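Side-chain contacts in putative NADH-flavin reductase (PDB 3H2S), which binds NADPH in a Rossmann-type fold and is probably an oxidoreductase, perhaps a flavin reductase, that uses this dinucleotide as its redox cofactor: residues T87-L92 against A100-G105; Y140-L145 against R207-V212; D175-L178 against Q184-I187. One frame throughout, in Å; residues are numbered along the deposited sequence.

Interaction 1: residues T87-L92 against A100-G105; sequences THLVSL and AVFILG. With NDP (NADPH dihydro-nicotinamide-adenine-dinucleotide phosphate), chain C.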
# COMPACT_ATOMS: atom_id res chain seq x y z
N THR A 87 2.95 2.59 2.76
CA THR A 87 1.66 2.82 2.10
C THR A 87 0.89 3.90 2.86
O THR A 87 0.20 4.71 2.26
CB THR A 87 0.79 1.54 2.02
OG1 THR A 87 0.44 1.10 3.35
CG2 THR A 87 1.53 0.39 1.27
N HIS A 88 0.98 3.88 4.19
CA HIS A 88 0.28 4.88 4.98
C HIS A 88 0.86 6.27 4.71
O HIS A 88 0.11 7.24 4.52
CB HIS A 88 0.36 4.57 6.48
CG HIS A 88 -0.46 5.50 7.32
ND1 HIS A 88 -1.82 5.66 7.13
CD2 HIS A 88 -0.09 6.46 8.21
CE1 HIS A 88 -2.26 6.60 7.94
NE2 HIS A 88 -1.23 7.13 8.58
N LEU A 89 2.18 6.37 4.76
CA LEU A 89 2.84 7.67 4.48
C LEU A 89 2.47 8.23 3.10
O LEU A 89 2.14 9.42 2.97
CB LEU A 89 4.36 7.55 4.61
CG LEU A 89 5.12 8.87 4.42
CD1 LEU A 89 4.51 10.02 5.24
CD2 LEU A 89 6.61 8.72 4.73
N VAL A 90 2.59 7.40 2.07
CA VAL A 90 2.18 7.80 0.72
C VAL A 90 0.74 8.31 0.68
O VAL A 90 0.44 9.33 0.04
CB VAL A 90 2.39 6.65 -0.31
CG1 VAL A 90 1.70 6.98 -1.64
CG2 VAL A 90 3.90 6.43 -0.54
N SER A 91 -0.15 7.69 1.45
CA SER A 91 -1.55 8.08 1.42
C SER A 91 -1.76 9.48 1.97
O SER A 91 -2.75 10.14 1.65
CB SER A 91 -2.41 7.07 2.18
OG SER A 91 -2.35 7.30 3.59
N LEU A 92 -0.80 9.96 2.77
CA LEU A 92 -0.89 11.30 3.37
C LEU A 92 -0.26 12.35 2.46
O LEU A 92 -0.30 13.54 2.76
CB LEU A 92 -0.17 11.33 4.73
CG LEU A 92 -0.58 10.27 5.76
CD1 LEU A 92 0.28 10.39 7.01
CD2 LEU A 92 -2.06 10.44 6.09
N ALA A 100 9.42 12.84 0.23
CA ALA A 100 9.46 11.69 1.14
C ALA A 100 10.61 10.78 0.76
O ALA A 100 10.60 10.18 -0.32
CB ALA A 100 8.14 10.93 1.08
N VAL A 101 11.58 10.64 1.66
CA VAL A 101 12.68 9.71 1.45
C VAL A 101 12.46 8.41 2.22
O VAL A 101 12.29 8.42 3.44
CB VAL A 101 14.05 10.33 1.84
CG1 VAL A 101 15.20 9.31 1.67
CG2 VAL A 101 14.31 11.57 1.01
N PHE A 102 12.52 7.30 1.51
CA PHE A 102 12.36 5.98 2.12
C PHE A 102 13.69 5.25 2.08
O PHE A 102 14.34 5.21 1.03
CB PHE A 102 11.31 5.15 1.36
CG PHE A 102 9.94 5.73 1.41
CD1 PHE A 102 9.03 5.30 2.35
CD2 PHE A 102 9.56 6.74 0.52
CE1 PHE A 102 7.75 5.86 2.43
CE2 PHE A 102 8.31 7.35 0.62
CZ PHE A 102 7.40 6.90 1.57
N ILE A 103 14.13 4.77 3.24
CA ILE A 103 15.28 3.89 3.30
C ILE A 103 14.80 2.48 2.99
O ILE A 103 13.94 1.93 3.68
CB ILE A 103 15.98 3.88 4.66
CG1 ILE A 103 16.44 5.31 5.07
CG2 ILE A 103 17.16 2.94 4.62
CD1 ILE A 103 17.15 5.35 6.42
N LEU A 104 15.40 1.88 1.97
CA LEU A 104 14.98 0.56 1.50
C LEU A 104 16.01 -0.49 1.92
O LEU A 104 16.79 -0.27 2.84
CB LEU A 104 14.79 0.60 -0.02
CG LEU A 104 13.69 1.58 -0.49
CD1 LEU A 104 13.71 1.71 -2.01
CD2 LEU A 104 12.31 1.16 0.01
N GLY A 105 15.92 -1.67 1.32
CA GLY A 105 16.83 -2.75 1.66
C GLY A 105 17.83 -3.01 0.55
O GLY A 105 17.65 -2.56 -0.58
PA NDP C . 16.40 0.67 14.02
O1A NDP C . 16.19 -0.83 14.36
O2A NDP C . 17.52 1.39 14.68
O5B NDP C . 14.89 1.17 14.60
C5B NDP C . 14.23 1.95 13.58
C4B NDP C . 13.04 2.77 14.20
O4B NDP C . 11.86 1.99 14.11
C3B NDP C . 13.22 3.05 15.73
O3B NDP C . 13.09 4.42 15.89
C2B NDP C . 12.00 2.26 16.37
O2B NDP C . 11.45 2.79 17.52
C1B NDP C . 11.02 2.35 15.16
N9A NDP C . 9.99 1.30 15.25
C8A NDP C . 10.26 -0.09 15.14
N7A NDP C . 9.16 -0.84 15.23
C5A NDP C . 8.11 0.09 15.38
C6A NDP C . 6.73 -0.12 15.49
N6A NDP C . 6.26 -1.39 15.51
N1A NDP C . 5.94 0.95 15.89
C2A NDP C . 6.50 2.19 15.83
N3A NDP C . 7.79 2.53 15.53
C4A NDP C . 8.60 1.43 15.39
O3 NDP C . 16.70 0.51 12.48
PN NDP C . 17.85 0.91 11.40
O1N NDP C . 18.20 2.40 11.60
O2N NDP C . 18.98 -0.01 11.74
O5D NDP C . 17.30 0.76 9.87
C5D NDP C . 16.69 1.84 9.17
C4D NDP C . 16.35 1.33 7.76
O4D NDP C . 17.54 0.74 7.26
C3D NDP C . 15.21 0.28 7.62
O3D NDP C . 14.52 0.47 6.44
C2D NDP C . 16.05 -1.05 7.65
O2D NDP C . 15.39 -2.08 6.95
C1D NDP C . 17.27 -0.56 6.80
N1N NDP C . 18.39 -1.50 6.88
C2N NDP C . 18.73 -2.20 5.64
C3N NDP C . 19.73 -3.34 5.81
C7N NDP C . 20.40 -3.64 4.48
O7N NDP C . 19.73 -3.64 3.45
N7N NDP C . 21.72 -4.07 4.48
C4N NDP C . 20.69 -3.31 6.98
C5N NDP C . 20.09 -2.81 8.27
C6N NDP C . 18.95 -1.81 8.18
P2B NDP C . 12.18 2.55 18.96
O1X NDP C . 13.50 3.40 19.01
O2X NDP C . 11.26 3.24 20.03
O3X NDP C . 12.45 1.11 19.23
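Leu89 and Val90 of helix 80-91 both meet the outer end of the Phe102 ring, which reaches out from strand 99-103. Helix and strand belong to one beta-alpha-beta unit (65-68, 80-91, 99-103) of the Rossmann fold, and the contact is a worked example of how such a unit closes: the helix lies over the sheet through a few apolar side chains, with no hydrogen bond between the two segments.

Phe102 supplies the sheet's part. With CG anti to its own carbonyl carbon (chi1 -64°), the ring extends toward the helix and presents CZ and CE1. Leu89 comes to it at a slant, touching with one methyl branch: CD2 lies 3.7 Å from Phe102 CZ and 3.8 Å from Phe102 CE1. Its CG is anti to the backbone N (chi1 -176°), which carries the isobutyl end toward the strand. The Val90 side chain crosses that of Phe102 at about a right angle, and its CG2 stands 4.1 Å from Phe102 CZ, so one ring carbon receives a methyl from each of two successive helix residues. All three residues are buried. Further along, Phe102 packs on Glu141 and Leu145 of helix 132-145, while Val90 also touches Phe144 of that helix; the ring is thus shared between two neighbouring helices.

From the last strand residue onward the chain borders the cofactor, the usual place for a Rossmann nucleotide site at the C-terminal ends of the parallel strands. Ile103 CG2 lies beside the nicotinamide ribose, 3.5 Å from O4D of NADPH, and the backbone of Gly105 approaches the carboxamide. Ile103 O, which also receives a weak hydrogen bond from Gln138 NE2, lies 3.2 Å from the ribose hydroxyl oxygen O3D of NADPH.

Interaction 2: residues Y140-L145 against R207-V212; sequences YEYQFL and RDRIVV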
# COMPACT_ATOMS: atom_id res chain seq x y z
N TYR A 140 8.87 -5.44 -1.62
CA TYR A 140 7.51 -4.99 -1.93
C TYR A 140 7.32 -3.48 -1.72
O TYR A 140 6.63 -2.82 -2.50
CB TYR A 140 6.49 -5.77 -1.11
CG TYR A 140 6.37 -7.26 -1.47
CD1 TYR A 140 6.63 -7.71 -2.76
CD2 TYR A 140 5.92 -8.16 -0.53
CE1 TYR A 140 6.45 -9.06 -3.09
CE2 TYR A 140 5.75 -9.51 -0.84
CZ TYR A 140 6.01 -9.95 -2.13
OH TYR A 140 5.84 -11.28 -2.43
N GLU A 141 7.89 -2.94 -0.64
CA GLU A 141 7.83 -1.49 -0.37
C GLU A 141 8.43 -0.71 -1.54
O GLU A 141 7.83 0.25 -2.04
CB GLU A 141 8.58 -1.16 0.93
CG GLU A 141 8.72 0.33 1.21
CD GLU A 141 9.60 0.62 2.42
OE1 GLU A 141 10.30 -0.30 2.93
OE2 GLU A 141 9.64 1.80 2.81
N TYR A 142 9.56 -1.19 -2.05
CA TYR A 142 10.20 -0.61 -3.23
C TYR A 142 9.30 -0.69 -4.47
O TYR A 142 9.18 0.25 -5.24
CB TYR A 142 11.51 -1.34 -3.48
CG TYR A 142 12.08 -1.11 -4.85
CD1 TYR A 142 12.32 -2.18 -5.70
CD2 TYR A 142 12.46 0.15 -5.27
CE1 TYR A 142 12.90 -2.00 -6.94
CE2 TYR A 142 13.08 0.35 -6.50
CZ TYR A 142 13.31 -0.74 -7.32
OH TYR A 142 13.89 -0.57 -8.56
N GLN A 143 8.64 -1.83 -4.66
CA GLN A 143 7.75 -1.99 -5.80
C GLN A 143 6.51 -1.12 -5.64
O GLN A 143 5.99 -0.58 -6.62
CB GLN A 143 7.35 -3.44 -5.97
CG GLN A 143 8.49 -4.37 -6.38
CD GLN A 143 7.98 -5.75 -6.73
OE1 GLN A 143 8.23 -6.25 -7.82
NE2 GLN A 143 7.13 -6.29 -5.87
N PHE A 144 6.00 -1.03 -4.41
CA PHE A 144 4.83 -0.19 -4.13
C PHE A 144 5.11 1.28 -4.46
O PHE A 144 4.27 1.97 -5.03
CB PHE A 144 4.42 -0.29 -2.66
CG PHE A 144 3.49 0.80 -2.23
CD1 PHE A 144 2.15 0.76 -2.57
CD2 PHE A 144 3.96 1.90 -1.51
CE1 PHE A 144 1.29 1.80 -2.24
CE2 PHE A 144 3.10 2.91 -1.11
CZ PHE A 144 1.77 2.88 -1.50
N LEU A 145 6.28 1.76 -4.06
CA LEU A 145 6.61 3.16 -4.32
C LEU A 145 6.49 3.52 -5.81
O LEU A 145 5.94 4.56 -6.16
CB LEU A 145 8.01 3.49 -3.79
CG LEU A 145 8.21 3.52 -2.27
CD1 LEU A 145 9.68 3.76 -1.93
CD2 LEU A 145 7.33 4.54 -1.56
N ARG A 207 11.28 9.99 -7.44
CA ARG A 207 10.63 8.86 -8.13
C ARG A 207 11.66 7.90 -8.71
O ARG A 207 11.41 7.24 -9.72
CB ARG A 207 9.65 9.36 -9.20
CG ARG A 207 8.38 10.01 -8.66
CD ARG A 207 7.73 10.92 -9.73
NE ARG A 207 6.97 12.00 -9.12
CZ ARG A 207 7.24 13.29 -9.29
NH1 ARG A 207 8.16 13.68 -10.16
NH2 ARG A 207 6.50 14.20 -8.67
N ASP A 208 12.80 7.81 -8.04
CA ASP A 208 13.85 6.89 -8.45
C ASP A 208 14.43 6.28 -7.18
O ASP A 208 14.15 6.73 -6.07
CB ASP A 208 14.92 7.64 -9.23
CG ASP A 208 15.71 6.74 -10.16
OD1 ASP A 208 15.59 5.50 -10.06
OD2 ASP A 208 16.52 7.27 -10.95
N ARG A 209 15.24 5.25 -7.35
CA ARG A 209 15.97 4.65 -6.24
C ARG A 209 17.46 4.77 -6.51
O ARG A 209 17.91 4.52 -7.62
CB ARG A 209 15.59 3.18 -6.09
CG ARG A 209 16.21 2.51 -4.87
CD ARG A 209 17.52 1.83 -5.18
NE ARG A 209 17.35 0.75 -6.14
CZ ARG A 209 16.99 -0.49 -5.81
NH1 ARG A 209 16.84 -0.82 -4.53
NH2 ARG A 209 16.79 -1.41 -6.76
N ILE A 210 18.20 5.22 -5.51
CA ILE A 210 19.66 5.15 -5.54
C ILE A 210 20.21 4.24 -4.44
O ILE A 210 19.48 3.84 -3.53
CB ILE A 210 20.29 6.54 -5.46
CG1 ILE A 210 19.83 7.28 -4.20
CG2 ILE A 210 19.95 7.35 -6.74
CD1 ILE A 210 20.65 8.55 -3.88
N VAL A 211 21.47 3.83 -4.57
CA VAL A 211 22.13 3.05 -3.53
C VAL A 211 23.37 3.84 -3.14
O VAL A 211 23.99 4.48 -3.99
CB VAL A 211 22.56 1.66 -4.04
CG1 VAL A 211 23.36 1.78 -5.35
CG2 VAL A 211 23.36 0.91 -2.99
N VAL A 212 23.77 3.75 -1.88
CA VAL A 212 24.95 4.49 -1.43
C VAL A 212 25.92 3.61 -0.65
O VAL A 212 25.51 2.71 0.07
CB VAL A 212 24.57 5.73 -0.60
CG1 VAL A 212 23.92 6.77 -1.49
CG2 VAL A 212 23.62 5.36 0.53
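Tyr142 and Arg209 make a cation-pi stack that joins helix 132-145 to strand 209-214 of the Rossmann sheet. The guanidinium lies nearly flat on the phenol ring, the two planes 23° apart and their centres separated by 4.3 Å. Arg209 CZ sits over the ring face, 25° off its normal, displaced so that NH2 reaches the phenol end: Arg209 NH2 is 3.6 Å from Tyr142 CZ. The arginine chain bends at chi2 (-93°) and again at chi3, folding the guanidinium back over the tyrosine.

Van der Waals contact completes the overlap at the root of the arginine, where Arg209 CB lies 3.8 Å from Tyr142 CE2. The aliphatic part and the charged end of one side chain therefore cover the same ring.

Polar bonds link Arg209 to residues other than Tyr142. Its NE forms a salt bridge with Asp175, and NH1 is hydrogen-bonded to Ser108 OG and Ser157 OG. The backbone N of Arg209 donates to Asp208 OD1 over 2.7 Å, meeting the oxygen from above the carboxylate plane.

With NE and NH1 held by Asp175, Ser108 and Ser157, and one face laid on an aromatic ring, the buried guanidinium is fixed in both position and rotation; the nearby Asp175 carboxylate would be expected to stabilise its positive charge.

Interaction 3: residues D175-L178 against Q184-I187; sequences DTLL and QSHI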
# COMPACT_ATOMS: atom_id res chain seq x y z
N ASP A 175 20.94 0.89 -9.16
CA ASP A 175 20.22 -0.33 -8.79
C ASP A 175 21.13 -1.52 -8.48
O ASP A 175 20.64 -2.64 -8.28
CB ASP A 175 19.22 -0.74 -9.88
CG ASP A 175 18.13 0.29 -10.08
OD1 ASP A 175 17.38 0.55 -9.11
OD2 ASP A 175 17.96 0.77 -11.22
N THR A 176 22.44 -1.30 -8.55
CA THR A 176 23.41 -2.38 -8.37
C THR A 176 24.22 -2.19 -7.09
O THR A 176 24.65 -1.09 -6.79
CB THR A 176 24.36 -2.50 -9.59
OG1 THR A 176 23.58 -2.70 -10.78
CG2 THR A 176 25.28 -3.71 -9.43
N LEU A 177 24.35 -3.26 -6.30
CA LEU A 177 25.19 -3.24 -5.12
C LEU A 177 26.56 -2.65 -5.48
O LEU A 177 27.17 -3.05 -6.48
CB LEU A 177 25.36 -4.66 -4.58
CG LEU A 177 25.97 -4.78 -3.18
CD1 LEU A 177 24.99 -4.26 -2.13
CD2 LEU A 177 26.35 -6.23 -2.92
N LEU A 178 27.04 -1.75 -4.62
CA LEU A 178 28.34 -1.13 -4.77
C LEU A 178 29.38 -1.78 -3.86
O LEU A 178 29.10 -2.15 -2.71
CB LEU A 178 28.26 0.37 -4.44
CG LEU A 178 27.26 1.20 -5.25
CD1 LEU A 178 27.23 2.64 -4.74
CD2 LEU A 178 27.59 1.15 -6.75
N GLN A 184 34.49 -4.70 0.05
CA GLN A 184 33.29 -4.83 0.87
C GLN A 184 32.22 -3.83 0.47
O GLN A 184 32.43 -2.97 -0.40
CB GLN A 184 33.63 -4.67 2.35
CG GLN A 184 34.73 -5.63 2.80
CD GLN A 184 35.03 -5.50 4.28
OE1 GLN A 184 34.32 -4.80 5.01
NE2 GLN A 184 36.10 -6.14 4.72
N SER A 185 31.03 -4.02 1.01
CA SER A 185 29.90 -3.19 0.66
C SER A 185 29.25 -2.67 1.94
O SER A 185 28.60 -3.43 2.66
CB SER A 185 28.91 -4.01 -0.18
OG SER A 185 27.72 -3.29 -0.39
N HIS A 186 29.52 -1.41 2.28
CA HIS A 186 29.04 -0.87 3.55
C HIS A 186 28.77 0.62 3.47
O HIS A 186 29.36 1.34 2.65
CB HIS A 186 30.02 -1.18 4.69
CG HIS A 186 31.45 -0.83 4.37
ND1 HIS A 186 31.93 0.46 4.42
CD2 HIS A 186 32.47 -1.59 3.91
CE1 HIS A 186 33.21 0.46 4.10
NE2 HIS A 186 33.55 -0.77 3.76
N ILE A 187 27.82 1.07 4.30
CA ILE A 187 27.53 2.48 4.47
C ILE A 187 27.23 2.73 5.94
O ILE A 187 26.51 1.95 6.56
CB ILE A 187 26.31 2.91 3.61
CG1 ILE A 187 25.99 4.40 3.82
CG2 ILE A 187 25.07 2.09 4.00
CD1 ILE A 187 26.71 5.32 2.87
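In the irregular connection between strand 170-173 and helix 189-201, two loop segments are brought together by Ser185, whose hydroxyl meets Leu177 and Leu178. The principle illustrated is that of a side chain bonding to main chain, where one hydroxyl can tie two parts of one loop that have no regular backbone pairing to each other.

Ser185 OG donates to the carbonyl oxygen of Leu178 over 2.9 Å. The bond enters almost in line with the C=O direction, at a C=O...donor angle of 163°. The serine holds OG anti to its backbone N (chi1 172°), and this points the hydroxyl across the gap at a place where Leu178 and Ser185 have their CA atoms 6.0 Å apart. Ser185 OG, besides donating, accepts a hydrogen bond from the backbone N of Glu160.

Leu177 adds an apolar cover. Its CD1 approaches Ser185 OG to 3.4 Å, and CG follows at 3.6 Å from that oxygen, so the isobutyl group lies alongside the hydroxyl. Leu178 turns the end of its own side chain elsewhere and takes part through its carbonyl group.

Around this surface contact, Leu177 packs on Ser106, an NADPH-binding residue, and Ser185 on Ser159, another. Leu178 rests on Val211 and Arg213 of strand 209-214, while Ile187, just ahead of helix 189-201, covers Val212 and Asp214 of the same strand.

Overall arrangement
The three contacts trace a passage from core to surface. Interaction 1 is fully buried and purely apolar; interaction 2, partly buried, combines an aromatic face with a charge; interaction 3 lies at the surface and depends on a single side-chain to main-chain hydrogen bond. Interactions 1 and 2 place two successive helices, 80-91 and 132-145, against the same sheet, and they touch directly where Thr87 packs on Phe144; both also reach the second subunit. Interactions 2 and 3 meet where Val211 packs on the backbone of Thr176. Interactions 1 and 3, about 22 Å apart between centres, do not touch and lie on opposite sides of the chain's centre.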